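Local coordinates for transmembrane protease (PDB 2E7V), which probably cleaves peptide bonds as a membrane-tethered serine protease, the part described here being its SEA domain, at residues 31-34 with 35-39. Sequence-based numbering, arbitrary orientation.
Sequences RTLS and ERIEA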
loop_
_atom_site.group_PDB
_atom_site.type_symbol
_atom_site.label_atom_id
_atom_site.label_comp_id
_atom_site.label_asym_id
_atom_site.label_seq_id
_atom_site.Cartn_x
_atom_site.Cartn_y
_atom_site.Cartn_z
ATOM N N ARG A 31 14.323 1.595 2.263
ATOM C CA ARG A 31 13.790 1.084 3.519
ATOM C C ARG A 31 12.814 2.006 4.252
ATOM O O ARG A 31 11.829 1.522 4.816
ATOM C CB ARG A 31 14.940 0.663 4.442
ATOM C CG ARG A 31 15.695 -0.539 3.895
ATOM C CD ARG A 31 16.846 -0.997 4.772
ATOM N NE ARG A 31 17.555 -2.119 4.149
ATOM C CZ ARG A 31 18.461 -2.879 4.761
ATOM N NH1 ARG A 31 18.780 -2.648 6.029
ATOM N NH2 ARG A 31 19.048 -3.874 4.107
ATOM N N THR A 32 13.059 3.315 4.242
ATOM C CA THR A 32 12.165 4.242 4.931
ATOM C C THR A 32 10.846 4.397 4.175
ATOM O O THR A 32 9.780 4.507 4.788
ATOM C CB THR A 32 12.817 5.638 5.155
ATOM O OG1 THR A 32 13.071 6.268 3.899
ATOM C CG2 THR A 32 14.124 5.493 5.912
ATOM N N LEU A 33 10.909 4.389 2.846
ATOM C CA LEU A 33 9.689 4.484 2.056
ATOM C C LEU A 33 8.894 3.174 2.209
ATOM O O LEU A 33 7.670 3.200 2.344
ATOM C CB LEU A 33 10.001 4.730 0.576
ATOM C CG LEU A 33 8.757 4.665 -0.318
ATOM C CD1 LEU A 33 7.745 5.702 0.170
ATOM C CD2 LEU A 33 9.126 4.896 -1.779
ATOM N N SER A 34 9.591 2.038 2.183
ATOM C CA SER A 34 8.936 0.737 2.338
ATOM C C SER A 34 8.299 0.609 3.716
ATOM O O SER A 34 7.210 0.057 3.864
ATOM C CB SER A 34 9.944 -0.404 2.144
ATOM O OG SER A 34 10.228 -0.590 0.773
ATOM N N GLU A 35 8.986 1.140 4.719
ATOM C CA GLU A 35 8.502 1.089 6.090
ATOM C C GLU A 35 7.261 1.962 6.263
ATOM O O GLU A 35 6.325 1.579 6.961
ATOM C CB GLU A 35 9.618 1.539 7.037
ATOM C CG GLU A 35 9.217 1.675 8.483
ATOM C CD GLU A 35 10.395 2.079 9.345
ATOM O OE1 GLU A 35 11.333 1.260 9.494
ATOM O OE2 GLU A 35 10.388 3.221 9.859
ATOM N N ARG A 36 7.250 3.130 5.622
ATOM C CA ARG A 36 6.106 4.040 5.710
ATOM C C ARG A 36 4.880 3.402 5.055
ATOM O O ARG A 36 3.766 3.452 5.592
ATOM C CB ARG A 36 6.438 5.373 5.029
ATOM C CG ARG A 36 5.258 6.342 4.876
ATOM C CD ARG A 36 4.573 6.645 6.208
ATOM N NE ARG A 36 3.385 7.496 6.056
ATOM C CZ ARG A 36 2.436 7.614 6.986
ATOM N NH1 ARG A 36 2.536 6.944 8.124
ATOM N NH2 ARG A 36 1.369 8.381 6.774
ATOM N N ILE A 37 5.098 2.799 3.892
ATOM C CA ILE A 37 4.028 2.131 3.159
ATOM C C ILE A 37 3.459 0.959 3.973
ATOM O O ILE A 37 2.233 0.769 4.039
ATOM C CB ILE A 37 4.550 1.649 1.772
ATOM C CG1 ILE A 37 4.764 2.868 0.866
ATOM C CG2 ILE A 37 3.552 0.674 1.132
ATOM C CD1 ILE A 37 5.552 2.585 -0.392
ATOM N N GLU A 38 4.343 0.191 4.607
ATOM C CA GLU A 38 3.920 -0.949 5.433
ATOM C C GLU A 38 3.138 -0.496 6.671
ATOM O O GLU A 38 2.174 -1.146 7.091
ATOM C CB GLU A 38 5.145 -1.782 5.850
ATOM C CG GLU A 38 5.701 -2.633 4.704
ATOM C CD GLU A 38 7.107 -3.164 4.950
ATOM O OE1 GLU A 38 7.681 -3.762 4.006
ATOM O OE2 GLU A 38 7.635 -2.985 6.076
ATOM N N ALA A 39 3.553 0.630 7.245
ATOM C CA ALA A 39 2.884 1.179 8.416
ATOM C C ALA A 39 1.487 1.661 8.054
ATOM O O ALA A 39 0.540 1.472 8.818
ATOM C CB ALA A 39 3.692 2.337 8.977
#
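The carboxylate of E38 turns one face to the backbone carbonyl of S34: S34 O stands over CD at 3.4 Å, almost equally far from OE1 and OE2, and so meets the plane rather than an edge. At the group's rim, OE1 accepts the N-H of V59, on strand 54-65. CG of E38 also rests against S34 O (3.2 Å), because CG lies anti to its own carbonyl carbon and beside its backbone N (chi1 -75°), which folds the extended chain back along the preceding turn. S34 O itself accepts E38 N at 3.0 Å. Replacing E38 with an alanine removes the carboxylate and would probably leave V59 N without this acceptor and S34 O without the CG and carboxylate that lie against it.

One position back, L33 and I37 make the apolar i to i+4 pair. I37 N reaches L33 O at 3.0 Å with a fairly straight N-H (163°), and I37 CG1 lies beside that oxygen, 3.3 Å away. CD1 of I37 then meets L33 CG at 3.8 Å, the two branched side chains crossing at a slant. The two other i to i+4 backbone bonds are E35 N to R31 O (2.9 Å) and R36 N to T32 O (3.0 Å). Beyond CB, the side chains of E35 and R36 lead away from the preceding turn.

All this belongs to one helix, 28-46, packed on the sheet of the SEA domain. S34 and I37 lie against V59 of strand 54-65, while L33 and R36 touch P109 in a loop. S34 OG is turned back to Y30 O, a side-chain bond within the helix. Thus regular helical bonding and an apolar i to i+4 pair run together, and E38 adds a polar link to strand 54-65, in which the V59 N-H is likely to offset some of the negative charge that E38 holds beside a carbonyl oxygen.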